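Local coordinates for protein signal transduction histidine kinase, LytS (Clostridium beijerinckii, PDB 5XSJ) that probably acts as a membrane-bound sensor kinase of a two-component system, transferring a phosphoryl group from ATP to a protein histidine, at residues S31-D34 / N35-Y39; N42-P45 / S46-E49; D110-A113 / A114-A118. All coordinates share one frame; numbering follows the deposited sequence.

Contact 1 (S31-D34 / N35-Y39); sequences SSLD and NFNQY
Asp34 and Gln38 sit one turn apart on helix 15-42, and their side chains cross with the carboxylate and amide planes 43° apart. Gln38 NE2 approaches Asp34 OD1 at 3.0 Å and the backbone O of Asp34 at 3.3 Å. Both bonds are weak and bent, so the amide is shared between two acceptors. With CG anti to its carbonyl carbon (chi1 -66°), Gln38 runs back along the helix toward Asp34. A water donates to Asp34 OD1 and accepts from Asn37 ND2, joining a second polar side chain to the carboxylate.

Asn35 also turns back. Its ND2 donates to Ser31 O at 2.8 Å from above the carbonyl plane, while its backbone N reaches the same O at 3.1 Å from the opposite face; asparagine is short enough to add this second grip within one turn. Leu33 makes the apolar part: its CD1 lies 4.2 Å from Phe36 CD2, while its CG passes 3.8 Å from Asn37 ND2.

Among the neighbouring helices, Phe36 packs on Tyr87, Ser91, Thr94 and Ile95 of helix 73-99, and Asn37 OD1 accepts from Lys115 of helix 104-133. Ser32 OG is hydrogen-bonded to Tyr87 OH and Tyr51 O, and Asn35 touches Ser50 of helix 45-67.

Contact 2 (N42-P45 / S46-E49); sequences NGTP and SKKE
Thr44 and Pro45 meet residues 46-49 in a local contact at the start of helix 45-67, on the surface of the chain, where a short connection from helix 15-42 turns into the next helix. Gly43 makes that connection possible: it leaves the preceding helix with positive phi (84°), where a side chain would press on the carbonyl O of the residue before.

Two backbone bonds close the first turn. Lys47 N donates to Thr44 O at 2.9 Å from above the carbonyl plane, spanning three residues. Glu49 N then reaches Pro45 O at 3.1 Å in the carbonyl plane, with the four-residue spacing of a regular alpha helix. Proline suits this place because its ring nitrogen has no hydrogen to offer, and in a first turn none is called for.

Side chains add a thinner layer of packing. The methyl CG2 of Thr44 comes to 3.5 Å from Ser46 OG, which the first torsion of Ser46 (chi1 74°) sets between the backbone N and the carbonyl carbon. Further along, the same methyl lies 4.2 Å from Lys47 CD, and Lys47 CB rests 3.2 Å from Thr44 O. Threonine suits the place through its branched side chain, whose methyl meets both Ser46 and Lys47, while the backbone carbonyl takes the hydrogen bond.

The two lysines leave in different directions toward partners on other helices. Lys47, bent in its chain, carries NZ to a weak bond with Gln38 OE1 of helix 15-42, whereas Lys48 runs extended past Tyr39 to a salt bridge with Glu99 OE2. The arrangement is a tight helix-helix connection, typical of an up-and-down helical bundle in which successive helices are joined by short loops.

Contact 3 (D110-A113 / A114-A118); sequences DFVA and AKNIA
Phe111 and Lys115 form a cation-pi pair one turn apart on helix 104-133, the spacing that puts two side chains on the same flank of an alpha helix. Lys115 passes over one face of the ring. Its methylene CE lies 4.3 Å from the centroid of the Phe111 ring, only 6° off the normal, and makes a CH-pi contact there. The NZ of Lys115 stands at the same 4.3 Å from that centroid but 27° off the normal, displaced toward CE1 and CZ. The chain is extended until chi4, where a bend (-54°) turns NZ aside to donate to Asn37 OD1. Lysine fits because its long aliphatic part can cover the ring while its charged end goes on to a polar partner.

Nearer the backbone, Lys115 CG lies 3.4 Å from Phe111 O, beside a long, weak bond from Lys115 N to that oxygen. Val112 and Asn116 run alongside each other in the same direction, with CG1 of Val112 3.5 Å from ND2 of Asn116. Asn116 N also donates almost straight to Val112 O, at 3.0 Å. A looser apolar touch joins Ala113 CB to Ile117 CD1 at 4.3 Å.

Ala114 lies against Phe36 and Ala118 against Leu33, both from helix 15-42, where Phe111 also meets Ile40; the small alanines are consistent with close approach of the two helices. Helix 73-99 receives Asp110 on Asn93 and Thr94, and Ile117 on Thr83 and Ser90, so helix 104-133 packs against two others at once.

In the fold
Contacts 1, 2 and 3 follow in series along the chain, on helix 15-42, at the start of helix 45-67 and on helix 104-133. Contact 1 lies between the other two: its centre is about 9 Å from that of contact 2 and about 11 Å from that of contact 3, and it touches both. Contacts 2 and 3 have centres about 18 Å apart and do not touch, their nearest atoms being about 8 Å apart. The first helix of this nearly all-helical fragment therefore packs at one level against both the second and the fourth, as in a four-helix bundle, here the N-terminal part of a probable sensor kinase.

Contact 1 (S31-D34 / N35-Y39)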
ATOM      1  N   SER B  31      -2.342   3.211 -20.811  1.00 29.65           N
ATOM      2  CA  SER B  31      -3.596   3.150 -21.550  1.00 27.71           C
ATOM      3  C   SER B  31      -4.117   1.716 -21.626  1.00 29.70           C
ATOM      4  O   SER B  31      -5.337   1.466 -21.595  1.00 28.46           O
ATOM      5  CB  SER B  31      -3.416   3.733 -22.948  1.00 29.40           C
ATOM      6  OG  SER B  31      -4.544   3.444 -23.748  1.00 34.89           O
ATOM      7  N   SER B  32      -3.193   0.765 -21.727  1.00 28.31           N
ATOM      8  CA  SER B  32      -3.584  -0.648 -21.746  1.00 27.29           C
ATOM      9  C   SER B  32      -4.316  -1.039 -20.456  1.00 28.89           C
ATOM     10  O   SER B  32      -5.365  -1.698 -20.504  1.00 29.68           O
ATOM     11  CB  SER B  32      -2.358  -1.543 -21.951  1.00 27.73           C
ATOM     12  OG  SER B  32      -2.716  -2.904 -21.876  1.00 31.11           O
ATOM     13  N   LEU B  33      -3.767  -0.621 -19.313  1.00 27.84           N
ATOM     14  CA  LEU B  33      -4.346  -0.895 -17.994  1.00 29.36           C
ATOM     15  C   LEU B  33      -5.735  -0.288 -17.866  1.00 28.33           C
ATOM     16  O   LEU B  33      -6.677  -0.943 -17.423  1.00 30.14           O
ATOM     17  CB  LEU B  33      -3.433  -0.349 -16.875  1.00 28.03           C
ATOM     18  CG  LEU B  33      -3.960  -0.553 -15.443  1.00 30.25           C
ATOM     19  CD1 LEU B  33      -4.074  -2.045 -15.078  1.00 28.98           C
ATOM     20  CD2 LEU B  33      -3.124   0.186 -14.417  1.00 28.40           C
ATOM     21  N   ASP B  34      -5.853   0.971 -18.270  1.00 29.13           N
ATOM     22  CA  ASP B  34      -7.098   1.706 -18.164  1.00 29.13           C
ATOM     23  C   ASP B  34      -8.220   1.029 -18.957  1.00 33.51           C
ATOM     24  O   ASP B  34      -9.338   0.848 -18.453  1.00 32.92           O
ATOM     25  CB  ASP B  34      -6.874   3.139 -18.642  1.00 32.17           C
ATOM     26  CG  ASP B  34      -8.105   4.002 -18.497  1.00 37.14           C
ATOM     27  OD1 ASP B  34      -8.980   3.675 -17.663  1.00 41.45           O
ATOM     28  OD2 ASP B  34      -8.197   5.013 -19.218  1.00 42.26           O
ATOM     29  N   ASN B  35      -7.912   0.622 -20.187  1.00 29.37           N
ATOM     30  CA  ASN B  35      -8.894  -0.048 -21.016  1.00 30.30           C
ATOM     31  C   ASN B  35      -9.224  -1.421 -20.462  1.00 29.80           C
ATOM     32  O   ASN B  35     -10.390  -1.801 -20.409  1.00 30.40           O
ATOM     33  CB  ASN B  35      -8.394  -0.136 -22.461  1.00 29.44           C
ATOM     34  CG  ASN B  35      -8.563   1.175 -23.198  1.00 31.82           C
ATOM     35  OD1 ASN B  35      -9.658   1.497 -23.631  1.00 33.99           O
ATOM     36  ND2 ASN B  35      -7.488   1.962 -23.302  1.00 30.91           N
ATOM     37  N   PHE B  36      -8.193  -2.143 -20.023  1.00 28.51           N
ATOM     38  CA  PHE B  36      -8.368  -3.423 -19.326  1.00 28.33           C
ATOM     39  C   PHE B  36      -9.347  -3.308 -18.154  1.00 30.43           C
ATOM     40  O   PHE B  36     -10.300  -4.072 -18.061  1.00 29.87           O
ATOM     41  CB  PHE B  36      -7.008  -3.939 -18.830  1.00 25.65           C
ATOM     42  CG  PHE B  36      -7.099  -5.080 -17.855  1.00 27.15           C
ATOM     43  CD1 PHE B  36      -7.421  -6.358 -18.285  1.00 27.62           C
ATOM     44  CD2 PHE B  36      -6.834  -4.879 -16.507  1.00 28.14           C
ATOM     45  CE1 PHE B  36      -7.491  -7.418 -17.391  1.00 27.12           C
ATOM     46  CE2 PHE B  36      -6.900  -5.935 -15.606  1.00 28.61           C
ATOM     47  CZ  PHE B  36      -7.230  -7.206 -16.046  1.00 29.05           C
ATOM     48  N   ASN B  37      -9.091  -2.346 -17.264  1.00 30.06           N
ATOM     49  CA  ASN B  37      -9.968  -2.066 -16.131  1.00 32.33           C
ATOM     50  C   ASN B  37     -11.419  -1.851 -16.555  1.00 31.75           C
ATOM     51  O   ASN B  37     -12.336  -2.482 -16.026  1.00 33.49           O
ATOM     52  CB  ASN B  37      -9.472  -0.836 -15.370  1.00 30.43           C
ATOM     53  CG  ASN B  37      -8.229  -1.117 -14.522  1.00 33.56           C
ATOM     54  OD1 ASN B  37      -7.930  -2.264 -14.185  1.00 32.87           O
ATOM     55  ND2 ASN B  37      -7.512  -0.062 -14.166  1.00 30.11           N
ATOM     56  N   GLN B  38     -11.629  -0.957 -17.512  1.00 31.92           N
ATOM     57  CA  GLN B  38     -12.981  -0.688 -18.005  1.00 33.58           C
ATOM     58  C   GLN B  38     -13.622  -1.924 -18.597  1.00 33.81           C
ATOM     59  O   GLN B  38     -14.822  -2.139 -18.433  1.00 37.58           O
ATOM     60  CB  GLN B  38     -12.966   0.431 -19.046  1.00 33.82           C
ATOM     61  CG  GLN B  38     -12.560   1.796 -18.469  1.00 33.95           C
ATOM     62  CD  GLN B  38     -12.391   2.832 -19.559  1.00 39.71           C
ATOM     63  OE1 GLN B  38     -13.335   3.143 -20.292  1.00 44.30           O
ATOM     64  NE2 GLN B  38     -11.173   3.333 -19.711  1.00 37.41           N
ATOM     65  N   TYR B  39     -12.831  -2.748 -19.280  1.00 30.63           N
ATOM     66  CA  TYR B  39     -13.390  -3.952 -19.880  1.00 30.95           C
ATOM     67  C   TYR B  39     -13.907  -4.918 -18.824  1.00 34.19           C
ATOM     68  O   TYR B  39     -15.025  -5.421 -18.938  1.00 33.64           O
ATOM     69  CB  TYR B  39     -12.367  -4.665 -20.757  1.00 31.45           C
ATOM     70  CG  TYR B  39     -12.918  -5.937 -21.367  1.00 31.52           C
ATOM     71  CD1 TYR B  39     -13.973  -5.890 -22.285  1.00 33.82           C
ATOM     72  CD2 TYR B  39     -12.401  -7.177 -21.027  1.00 31.18           C
ATOM     73  CE1 TYR B  39     -14.497  -7.054 -22.850  1.00 34.87           C
ATOM     74  CE2 TYR B  39     -12.912  -8.351 -21.589  1.00 34.49           C
ATOM     75  CZ  TYR B  39     -13.960  -8.278 -22.500  1.00 36.92           C
ATOM     76  OH  TYR B  39     -14.459  -9.428 -23.065  1.00 38.14           O
TER
HETATM   77  O   HOH W   1      -8.168   2.838 -14.927  1.00 39.24           O

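Contact 2 (N42-P45 / S46-E49)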
ATOM      1  N   ASN B  42     -17.200  -3.559 -17.282  1.00 40.70           N
ATOM      2  CA  ASN B  42     -18.423  -3.412 -18.094  1.00 40.17           C
ATOM      3  C   ASN B  42     -18.525  -4.288 -19.354  1.00 42.12           C
ATOM      4  O   ASN B  42     -19.617  -4.536 -19.862  1.00 45.13           O
ATOM      5  CB  ASN B  42     -18.593  -1.951 -18.515  1.00 42.63           C
ATOM      6  CG  ASN B  42     -19.926  -1.699 -19.217  1.00 50.10           C
ATOM      7  OD1 ASN B  42     -20.996  -2.031 -18.693  1.00 48.05           O
ATOM      8  ND2 ASN B  42     -19.860  -1.150 -20.432  1.00 49.96           N
ATOM      9  N   GLY B  43     -17.393  -4.736 -19.880  1.00 40.97           N
ATOM     10  CA  GLY B  43     -17.408  -5.669 -20.990  1.00 37.20           C
ATOM     11  C   GLY B  43     -17.546  -5.088 -22.383  1.00 38.53           C
ATOM     12  O   GLY B  43     -17.817  -5.828 -23.323  1.00 41.19           O
ATOM     13  N   THR B  44     -17.384  -3.777 -22.528  1.00 39.68           N
ATOM     14  CA  THR B  44     -17.400  -3.160 -23.853  1.00 40.78           C
ATOM     15  C   THR B  44     -16.249  -3.707 -24.712  1.00 38.16           C
ATOM     16  O   THR B  44     -15.086  -3.513 -24.380  1.00 36.85           O
ATOM     17  CB  THR B  44     -17.293  -1.628 -23.761  1.00 40.27           C
ATOM     18  OG1 THR B  44     -18.386  -1.123 -22.993  1.00 45.18           O
ATOM     19  CG2 THR B  44     -17.338  -1.006 -25.136  1.00 39.97           C
ATOM     20  N   PRO B  45     -16.575  -4.403 -25.810  1.00 40.23           N
ATOM     21  CA  PRO B  45     -15.521  -5.096 -26.568  1.00 38.74           C
ATOM     22  C   PRO B  45     -14.401  -4.179 -27.089  1.00 35.82           C
ATOM     23  O   PRO B  45     -13.256  -4.611 -27.141  1.00 34.89           O
ATOM     24  CB  PRO B  45     -16.289  -5.765 -27.726  1.00 39.01           C
ATOM     25  CG  PRO B  45     -17.722  -5.326 -27.605  1.00 40.83           C
ATOM     26  CD  PRO B  45     -17.935  -4.780 -26.247  1.00 39.92           C
ATOM     27  N   SER B  46     -14.707  -2.932 -27.417  1.00 36.36           N
ATOM     28  CA  SER B  46     -13.684  -2.004 -27.874  1.00 35.91           C
ATOM     29  C   SER B  46     -12.648  -1.679 -26.787  1.00 36.34           C
ATOM     30  O   SER B  46     -11.535  -1.243 -27.092  1.00 36.71           O
ATOM     31  CB  SER B  46     -14.326  -0.710 -28.362  1.00 37.96           C
ATOM     32  OG  SER B  46     -14.784   0.060 -27.256  1.00 42.15           O
ATOM     33  N   LYS B  47     -13.015  -1.871 -25.522  1.00 36.15           N
ATOM     34  CA  LYS B  47     -12.094  -1.620 -24.423  1.00 34.59           C
ATOM     35  C   LYS B  47     -11.011  -2.701 -24.408  1.00 33.00           C
ATOM     36  O   LYS B  47      -9.841  -2.409 -24.227  1.00 32.82           O
ATOM     37  CB  LYS B  47     -12.849  -1.564 -23.088  1.00 34.71           C
ATOM     38  CG  LYS B  47     -13.136  -0.134 -22.593  1.00 37.72           C
ATOM     39  CD  LYS B  47     -13.788   0.728 -23.652  1.00 40.58           C
ATOM     40  CE  LYS B  47     -14.170   2.122 -23.149  1.00 39.73           C
ATOM     41  NZ  LYS B  47     -13.104   3.131 -23.323  1.00 43.69           N
ATOM     42  N   LYS B  48     -11.418  -3.946 -24.630  1.00 32.42           N
ATOM     43  CA  LYS B  48     -10.502  -5.082 -24.729  1.00 33.12           C
ATOM     44  C   LYS B  48      -9.591  -4.984 -25.952  1.00 33.72           C
ATOM     45  O   LYS B  48      -8.392  -5.291 -25.882  1.00 31.01           O
ATOM     46  CB  LYS B  48     -11.288  -6.388 -24.778  1.00 31.59           C
ATOM     47  CG  LYS B  48     -10.427  -7.620 -24.919  1.00 32.47           C
ATOM     48  CD  LYS B  48     -11.280  -8.869 -25.003  1.00 34.99           C
ATOM     49  CE  LYS B  48     -10.430 -10.098 -25.211  1.00 38.47           C
ATOM     50  NZ  LYS B  48     -11.290 -11.265 -25.564  1.00 39.89           N
ATOM     51  N   GLU B  49     -10.165  -4.560 -27.073  1.00 33.48           N
ATOM     52  CA  GLU B  49      -9.399  -4.294 -28.284  1.00 32.96           C
ATOM     53  C   GLU B  49      -8.300  -3.267 -28.038  1.00 31.28           C
ATOM     54  O   GLU B  49      -7.153  -3.448 -28.464  1.00 30.68           O
ATOM     55  CB  GLU B  49     -10.331  -3.809 -29.402  1.00 36.11           C
ATOM     56  CG  GLU B  49      -9.648  -3.635 -30.745  1.00 36.48           C
ATOM     57  CD  GLU B  49     -10.547  -2.963 -31.779  1.00 42.53           C
ATOM     58  OE1 GLU B  49     -10.061  -2.663 -32.889  1.00 41.80           O
ATOM     59  OE2 GLU B  49     -11.734  -2.715 -31.475  1.00 44.07           O
TER

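Contact 3 (D110-A113 / A114-A118)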
ATOM      1  N   ASP B 110      -5.527 -12.046  -9.785  1.00 34.78           N
ATOM      2  CA  ASP B 110      -5.024 -11.677 -11.108  1.00 32.89           C
ATOM      3  C   ASP B 110      -5.366 -10.244 -11.451  1.00 29.78           C
ATOM      4  O   ASP B 110      -4.575  -9.544 -12.055  1.00 31.51           O
ATOM      5  CB  ASP B 110      -5.595 -12.599 -12.186  1.00 32.96           C
ATOM      6  CG  ASP B 110      -4.997 -13.985 -12.148  1.00 37.21           C
ATOM      7  OD1 ASP B 110      -3.799 -14.098 -11.832  1.00 34.15           O
ATOM      8  OD2 ASP B 110      -5.720 -14.958 -12.460  1.00 40.53           O
ATOM      9  N   PHE B 111      -6.566  -9.825 -11.072  1.00 31.21           N
ATOM     10  CA  PHE B 111      -7.054  -8.488 -11.379  1.00 32.69           C
ATOM     11  C   PHE B 111      -6.198  -7.455 -10.654  1.00 31.04           C
ATOM     12  O   PHE B 111      -5.757  -6.468 -11.239  1.00 31.33           O
ATOM     13  CB  PHE B 111      -8.525  -8.366 -10.965  1.00 32.56           C
ATOM     14  CG  PHE B 111      -9.233  -7.183 -11.547  1.00 33.61           C
ATOM     15  CD1 PHE B 111      -8.753  -6.552 -12.681  1.00 32.48           C
ATOM     16  CD2 PHE B 111     -10.390  -6.700 -10.951  1.00 33.63           C
ATOM     17  CE1 PHE B 111      -9.422  -5.460 -13.228  1.00 33.34           C
ATOM     18  CE2 PHE B 111     -11.060  -5.621 -11.490  1.00 33.11           C
ATOM     19  CZ  PHE B 111     -10.574  -4.995 -12.629  1.00 34.98           C
ATOM     20  N   VAL B 112      -5.980  -7.705  -9.367  1.00 32.01           N
ATOM     21  CA  VAL B 112      -5.099  -6.897  -8.542  1.00 31.60           C
ATOM     22  C   VAL B 112      -3.656  -6.923  -9.039  1.00 29.27           C
ATOM     23  O   VAL B 112      -3.026  -5.870  -9.176  1.00 27.87           O
ATOM     24  CB  VAL B 112      -5.149  -7.378  -7.074  1.00 34.17           C
ATOM     25  CG1 VAL B 112      -4.000  -6.795  -6.273  1.00 31.75           C
ATOM     26  CG2 VAL B 112      -6.479  -6.988  -6.461  1.00 36.78           C
ATOM     27  N   ALA B 113      -3.130  -8.113  -9.311  1.00 28.80           N
ATOM     28  CA  ALA B 113      -1.736  -8.214  -9.765  1.00 29.24           C
ATOM     29  C   ALA B 113      -1.508  -7.424 -11.055  1.00 29.00           C
ATOM     30  O   ALA B 113      -0.501  -6.735 -11.188  1.00 29.26           O
ATOM     31  CB  ALA B 113      -1.328  -9.674  -9.955  1.00 27.95           C
ATOM     32  N   ALA B 114      -2.454  -7.484 -11.984  1.00 29.41           N
ATOM     33  CA  ALA B 114      -2.337  -6.714 -13.226  1.00 29.39           C
ATOM     34  C   ALA B 114      -2.162  -5.219 -12.960  1.00 28.50           C
ATOM     35  O   ALA B 114      -1.330  -4.571 -13.590  1.00 28.52           O
ATOM     36  CB  ALA B 114      -3.549  -6.957 -14.115  1.00 27.08           C
ATOM     37  N   LYS B 115      -2.937  -4.665 -12.027  1.00 30.42           N
ATOM     38  CA  LYS B 115      -2.771  -3.256 -11.632  1.00 29.42           C
ATOM     39  C   LYS B 115      -1.405  -3.010 -11.025  1.00 29.18           C
ATOM     40  O   LYS B 115      -0.733  -2.026 -11.347  1.00 30.93           O
ATOM     41  CB  LYS B 115      -3.815  -2.830 -10.602  1.00 31.06           C
ATOM     42  CG  LYS B 115      -5.268  -3.115 -10.962  1.00 38.10           C
ATOM     43  CD  LYS B 115      -6.159  -2.860  -9.727  1.00 38.80           C
ATOM     44  CE  LYS B 115      -7.606  -3.141 -10.023  1.00 40.65           C
ATOM     45  NZ  LYS B 115      -8.010  -2.342 -11.218  1.00 42.60           N
ATOM     46  N   ASN B 116      -1.027  -3.880 -10.092  1.00 28.79           N
ATOM     47  CA  ASN B 116       0.263  -3.759  -9.410  1.00 29.03           C
ATOM     48  C   ASN B 116       1.396  -3.863 -10.403  1.00 27.19           C
ATOM     49  O   ASN B 116       2.319  -3.060 -10.380  1.00 29.00           O
ATOM     50  CB  ASN B 116       0.440  -4.844  -8.325  1.00 26.09           C
ATOM     51  CG  ASN B 116      -0.442  -4.614  -7.109  1.00 29.82           C
ATOM     52  OD1 ASN B 116      -0.864  -3.490  -6.842  1.00 29.12           O
ATOM     53  ND2 ASN B 116      -0.705  -5.679  -6.352  1.00 29.97           N
ATOM     54  N   ILE B 117       1.333  -4.866 -11.272  1.00 25.43           N
ATOM     55  CA  ILE B 117       2.428  -5.077 -12.202  1.00 27.28           C
ATOM     56  C   ILE B 117       2.529  -3.913 -13.190  1.00 26.58           C
ATOM     57  O   ILE B 117       3.625  -3.483 -13.532  1.00 25.56           O
ATOM     58  CB  ILE B 117       2.280  -6.398 -12.962  1.00 27.93           C
ATOM     59  CG1 ILE B 117       2.341  -7.578 -11.987  1.00 24.99           C
ATOM     60  CG2 ILE B 117       3.380  -6.531 -14.008  1.00 25.86           C
ATOM     61  CD1 ILE B 117       2.002  -8.919 -12.637  1.00 28.68           C
ATOM     62  N   ALA B 118       1.391  -3.380 -13.620  1.00 27.87           N
ATOM     63  CA  ALA B 118       1.425  -2.225 -14.514  1.00 28.16           C
ATOM     64  C   ALA B 118       2.146  -1.065 -13.824  1.00 30.24           C
ATOM     65  O   ALA B 118       2.923  -0.349 -14.454  1.00 30.43           O
ATOM     66  CB  ALA B 118       0.010  -1.831 -14.944  1.00 27.54           C
TER